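Local coordinates for Blo t 1 allergen (Blomia tropicalis, PDB 5JT8), which is a mite allergen of the papain-like cysteine protease family, made with a probably inhibitory propeptide, and probably cleaves peptide bonds once matured, at residues S161-V166 / R203-N208. Numbering follows the deposited sequence.
Unlike the reference sequence in segment 203-208: Arg203 (reference Glu).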
# COMPACT_ATOMS: atom_id res chain seq x y z
N SER A 161 7.85 -13.27 -2.81
CA SER A 161 6.67 -13.90 -2.22
C SER A 161 6.07 -13.11 -1.06
O SER A 161 6.58 -13.17 0.07
CB SER A 161 7.04 -15.31 -1.73
OG SER A 161 5.94 -15.98 -1.15
N GLU A 162 4.99 -12.38 -1.32
CA GLU A 162 4.21 -11.78 -0.24
C GLU A 162 3.63 -12.84 0.69
O GLU A 162 3.49 -12.60 1.89
CB GLU A 162 3.07 -10.92 -0.80
CG GLU A 162 3.50 -9.56 -1.32
CD GLU A 162 4.08 -9.62 -2.72
OE1 GLU A 162 4.07 -10.72 -3.34
OE2 GLU A 162 4.54 -8.57 -3.23
N GLN A 163 3.30 -14.00 0.14
CA GLN A 163 2.65 -15.05 0.92
C GLN A 163 3.60 -15.55 2.02
O GLN A 163 3.17 -15.87 3.14
CB GLN A 163 2.21 -16.21 0.02
CG GLN A 163 1.34 -17.28 0.69
CD GLN A 163 -0.02 -16.76 1.12
OE1 GLN A 163 -0.77 -16.21 0.31
NE2 GLN A 163 -0.34 -16.93 2.40
N GLU A 164 4.89 -15.60 1.72
CA GLU A 164 5.86 -16.04 2.72
C GLU A 164 5.90 -15.04 3.87
O GLU A 164 6.09 -15.42 5.02
CB GLU A 164 7.27 -16.20 2.12
CG GLU A 164 8.27 -16.71 3.17
CD GLU A 164 9.68 -16.90 2.66
OE1 GLU A 164 9.98 -16.52 1.51
OE2 GLU A 164 10.51 -17.43 3.44
N LEU A 165 5.73 -13.76 3.56
CA LEU A 165 5.64 -12.74 4.60
C LEU A 165 4.39 -12.96 5.45
O LEU A 165 4.44 -12.93 6.69
CB LEU A 165 5.63 -11.33 4.00
CG LEU A 165 6.97 -10.79 3.50
CD1 LEU A 165 6.79 -9.45 2.81
CD2 LEU A 165 8.00 -10.69 4.66
N VAL A 166 3.27 -13.19 4.78
CA VAL A 166 1.98 -13.36 5.44
C VAL A 166 2.03 -14.50 6.45
O VAL A 166 1.51 -14.37 7.57
CB VAL A 166 0.87 -13.60 4.41
CG1 VAL A 166 -0.40 -14.11 5.08
CG2 VAL A 166 0.60 -12.31 3.62
N ARG A 203 7.37 -17.67 -7.45
CA ARG A 203 7.28 -19.02 -8.02
C ARG A 203 7.33 -20.12 -6.97
O ARG A 203 6.70 -21.16 -7.12
CB ARG A 203 8.44 -19.29 -8.99
CG ARG A 203 8.51 -18.48 -10.26
CD ARG A 203 9.96 -18.51 -10.78
NE ARG A 203 10.52 -19.86 -10.62
CZ ARG A 203 11.76 -20.13 -10.20
NH1 ARG A 203 12.60 -19.14 -9.90
NH2 ARG A 203 12.16 -21.39 -10.09
N ASN A 204 8.12 -19.90 -5.94
CA ASN A 204 8.42 -20.95 -4.98
C ASN A 204 7.49 -20.91 -3.76
O ASN A 204 7.40 -21.87 -3.02
CB ASN A 204 9.87 -20.84 -4.54
CG ASN A 204 10.84 -21.27 -5.63
OD1 ASN A 204 11.69 -20.50 -6.06
ND2 ASN A 204 10.69 -22.50 -6.09
N TYR A 205 6.79 -19.79 -3.57
CA TYR A 205 5.86 -19.68 -2.46
C TYR A 205 4.74 -18.76 -2.95
O TYR A 205 4.74 -17.57 -2.63
CB TYR A 205 6.55 -19.10 -1.19
CG TYR A 205 5.83 -19.31 0.14
CD1 TYR A 205 4.44 -19.33 0.20
CD2 TYR A 205 6.54 -19.64 1.30
CE1 TYR A 205 3.78 -19.55 1.39
CE2 TYR A 205 5.87 -19.87 2.52
CZ TYR A 205 4.49 -19.83 2.55
OH TYR A 205 3.81 -20.06 3.74
N PRO A 206 3.80 -19.29 -3.73
CA PRO A 206 2.79 -18.48 -4.44
C PRO A 206 1.71 -17.85 -3.54
O PRO A 206 1.38 -18.38 -2.47
CB PRO A 206 2.14 -19.48 -5.41
CG PRO A 206 3.03 -20.69 -5.40
CD PRO A 206 3.69 -20.72 -4.07
N TYR A 207 1.12 -16.76 -4.02
CA TYR A 207 0.14 -16.00 -3.24
C TYR A 207 -1.27 -16.60 -3.31
O TYR A 207 -1.79 -16.88 -4.39
CB TYR A 207 0.12 -14.54 -3.73
CG TYR A 207 -0.73 -13.61 -2.89
CD1 TYR A 207 -0.45 -13.42 -1.53
CD2 TYR A 207 -1.79 -12.93 -3.44
CE1 TYR A 207 -1.22 -12.56 -0.76
CE2 TYR A 207 -2.57 -12.07 -2.67
CZ TYR A 207 -2.29 -11.91 -1.33
OH TYR A 207 -3.07 -11.06 -0.57
N ASN A 208 -1.90 -16.78 -2.14
CA ASN A 208 -3.26 -17.35 -2.10
C ASN A 208 -4.26 -16.45 -1.38
O ASN A 208 -5.39 -16.86 -1.11
CB ASN A 208 -3.24 -18.73 -1.43
CG ASN A 208 -2.58 -19.79 -2.28
OD1 ASN A 208 -3.00 -20.04 -3.40
ND2 ASN A 208 -1.54 -20.43 -1.75
O HOH W 1 3.50 -14.97 -2.44
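Tyr205 O is gripped by a side chain and a water: the water oxygen donates to Tyr205 O at 2.9 Å while accepting from Gln163 N, and Ser161 OG donates to Tyr205 O at 2.5 Å, shorter than usual and of doubtful exact length. With OG anti to the backbone N (chi1 180°), the same Ser161 hydroxyl takes Glu164 N at 3.1 Å, which makes Ser161 the N-cap of helix 162-168 and ties that cap to the loop. Further along, Asn208 N donates to Gln163 OE1 at 2.8 Å, nearly straight at the hydrogen (173°) but tilted 33° from the carbonyl plane. Gln163 bends at chi2 to get there; its CG rests 3.4 Å from Tyr205 CE1, and its NE2 bonds Arg210 O. One face of the Tyr205 ring is met by the helix backbone, with Glu164 CA over its centre, and Glu164 CB makes an off-centre CH-pi contact, 4.1 Å from the centroid; Tyr205 OH hydrogen-bonds Asp167 OD2. The Glu164 carboxylate turns to Arg222 in a salt bridge, while Tyr207 OH meets Gln131 O. A capped helix start bound to a loop through side chains, backbone and water thus forms part of the mainly helical domain of the papain fold.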